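Local coordinates for protein NADH:ubiquinone oxidoreductase, Na translocating, C subunit (PDB 3LWX) that belongs to the FMN-binding domain family and is part of the C subunit of a membrane-bound oxidoreductase complex, at residues Tyr85-His90 and Ile102-Asp107. Residues are numbered along the deposited sequence; the frame is centred on the assembly and turned at random. Where two conformers were deposited one is given.
Sequences YIMALH and ISVDSD
Y85 and M87 pair with V104 and I102 in the antiparallel beta hairpin of strands 82-92 and 97-104. Four backbone hydrogen bonds close two hydrogen-bonded pairs. Y85 N gives to V104 O at 3.0 Å, and V104 N returns to Y85 O. M87 N gives to I102 O at 2.9 Å, and I102 N returns to M87 O. Between them I86 and S103 form a non-hydrogen-bonded pair. Its CA atoms are 4.1 Å apart, and S103 CA also makes a CA-H...O contact with Y85 O.

These are neighbouring inner strands of a six-stranded antiparallel sheet in a protein of the FMN-binding domain family; 97-104 is flanked on its other side by the edge strand 111-118. Y85, M87, I102 and V104 lie on one face, with L89 reaching I102 there. The selenomethionine M87 bends at chi3 (-76°), and its CE lies 3.8 Å from V104 CG1, with CG2 close by. The side chains of L89 and I102 cross obliquely, with L89 CD2 4.0 Å from I102 CG2. Helix 174-196 covers this face, with Y191 against M87 and L184 against L89. On the other face I86 CG1 meets S103 CB at 3.8 Å. S103 OG is hydrogen-bonded to S23 O, and I24 touches both side chains.

Past the end of strand 97-104 the chain runs by the edge of the Y85 ring. Y85 CG is anti to the carbonyl carbon (chi1 -58°), which starts the ring off on the side of S106. The ring has D105 O at its edge, in plane, 3.8 Å from CD2. A water O sits 2.6 Å from Y85 OH and donates to S106 O. D105 OD1 turns to a salt bridge with K84 NZ.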
loop_
_atom_site.group_PDB
_atom_site.type_symbol
_atom_site.label_atom_id
_atom_site.label_comp_id
_atom_site.label_asym_id
_atom_site.label_seq_id
_atom_site.Cartn_x
_atom_site.Cartn_y
_atom_site.Cartn_z
ATOM N N TYR A 85 4.369 -8.031 5.437
ATOM C CA TYR A 85 5.042 -6.741 5.357
ATOM C C TYR A 85 4.174 -5.779 4.559
ATOM O O TYR A 85 3.899 -6.026 3.385
ATOM C CB TYR A 85 6.417 -6.888 4.713
ATOM C CG TYR A 85 7.314 -7.860 5.446
ATOM C CD1 TYR A 85 8.112 -7.443 6.508
ATOM C CD2 TYR A 85 7.364 -9.196 5.084
ATOM C CE1 TYR A 85 8.924 -8.334 7.181
ATOM C CE2 TYR A 85 8.195 -10.101 5.751
ATOM C CZ TYR A 85 8.963 -9.654 6.804
ATOM O OH TYR A 85 9.800 -10.540 7.460
ATOM N N ILE A 86 3.773 -4.690 5.203
ATOM C CA ILE A 86 2.879 -3.697 4.619
ATOM C C ILE A 86 3.701 -2.456 4.277
ATOM O O ILE A 86 4.445 -1.926 5.123
ATOM C CB ILE A 86 1.764 -3.298 5.596
ATOM C CG1 ILE A 86 1.004 -4.516 6.112
ATOM C CG2 ILE A 86 0.786 -2.306 4.944
ATOM C CD1 ILE A 86 0.167 -4.250 7.347
HETATM N N MSE A 87 3.584 -2.006 3.027
HETATM C CA MSE A 87 4.332 -0.908 2.456
HETATM C C MSE A 87 3.376 0.172 1.980
HETATM O O MSE A 87 2.243 -0.114 1.595
HETATM C CB MSE A 87 5.179 -1.439 1.297
HETATM C CG MSE A 87 6.251 -2.398 1.763
HETATM SE SE MSE A 87 7.208 -3.311 0.404
HETATM C CE MSE A 87 5.857 -4.606 -0.060
ATOM N N ALA A 88 3.844 1.409 2.060
ATOM C CA ALA A 88 3.045 2.586 1.741
ATOM C C ALA A 88 3.307 3.076 0.322
ATOM O O ALA A 88 4.461 3.207 -0.105
ATOM C CB ALA A 88 3.313 3.689 2.747
ATOM N N LEU A 89 2.232 3.396 -0.376
ATOM C CA LEU A 89 2.240 3.861 -1.740
ATOM C C LEU A 89 1.817 5.321 -1.837
ATOM O O LEU A 89 0.978 5.805 -1.069
ATOM C CB LEU A 89 1.241 3.056 -2.563
ATOM C CG LEU A 89 1.366 1.536 -2.449
ATOM C CD1 LEU A 89 0.230 0.881 -3.214
ATOM C CD2 LEU A 89 2.720 1.053 -2.936
ATOM N N HIS A 90 2.372 6.022 -2.822
ATOM C CA HIS A 90 1.974 7.402 -3.106
ATOM C C HIS A 90 2.194 7.655 -4.588
ATOM O O HIS A 90 3.109 7.121 -5.180
ATOM C CB HIS A 90 2.737 8.428 -2.249
ATOM C CG HIS A 90 4.194 8.530 -2.577
ATOM N ND1 HIS A 90 4.716 9.524 -3.379
ATOM C CD2 HIS A 90 5.232 7.731 -2.240
ATOM C CE1 HIS A 90 6.017 9.339 -3.509
ATOM N NE2 HIS A 90 6.353 8.257 -2.832
ATOM N N ILE A 102 0.141 -1.820 0.346
ATOM C CA ILE A 102 0.168 -3.155 -0.215
ATOM C C ILE A 102 0.980 -4.041 0.719
ATOM O O ILE A 102 2.009 -3.611 1.248
ATOM C CB ILE A 102 0.680 -3.134 -1.669
ATOM C CG1 ILE A 102 0.444 -4.468 -2.377
ATOM C CG2 ILE A 102 2.131 -2.747 -1.722
ATOM C CD1 ILE A 102 0.649 -4.345 -3.868
ATOM N N SER A 103 0.479 -5.249 0.951
ATOM C CA SER A 103 1.158 -6.168 1.845
ATOM C C SER A 103 1.657 -7.374 1.067
ATOM O O SER A 103 1.037 -7.805 0.086
ATOM C CB SER A 103 0.243 -6.627 2.994
ATOM O OG SER A 103 -0.803 -7.456 2.535
ATOM N N VAL A 104 2.767 -7.931 1.539
ATOM C CA VAL A 104 3.311 -9.153 0.998
ATOM C C VAL A 104 3.465 -10.207 2.094
ATOM O O VAL A 104 3.578 -9.902 3.289
ATOM C CB VAL A 104 4.671 -8.941 0.271
ATOM C CG1 VAL A 104 4.492 -8.074 -0.977
ATOM C CG2 VAL A 104 5.733 -8.332 1.188
ATOM N N ASP A 105 3.460 -11.449 1.635
ATOM C CA ASP A 105 3.691 -12.615 2.455
ATOM C C ASP A 105 5.130 -12.638 2.979
ATOM O O ASP A 105 5.959 -11.791 2.648
ATOM C CB ASP A 105 3.429 -13.869 1.634
ATOM C CG ASP A 105 1.960 -14.075 1.283
ATOM O OD1 ASP A 105 1.070 -13.558 1.992
ATOM O OD2 ASP A 105 1.703 -14.797 0.298
ATOM N N SER A 106 5.438 -13.649 3.783
ATOM C CA SER A 106 6.756 -13.735 4.408
ATOM C C SER A 106 7.892 -13.905 3.403
ATOM O O SER A 106 9.045 -13.629 3.731
ATOM C CB SER A 106 6.780 -14.858 5.440
ATOM O OG SER A 106 6.639 -16.116 4.810
ATOM N N ASP A 107 7.570 -14.335 2.181
ATOM C CA ASP A 107 8.567 -14.421 1.102
ATOM C C ASP A 107 8.989 -13.047 0.547
ATOM O O ASP A 107 9.851 -12.975 -0.319
ATOM C CB ASP A 107 8.097 -15.325 -0.050
ATOM C CG ASP A 107 6.931 -14.765 -0.873
ATOM O OD1 ASP A 107 6.370 -13.699 -0.543
ATOM O OD2 ASP A 107 6.602 -15.421 -1.895
HETATM O O HOH W 1 10.067 -12.898 6.296
#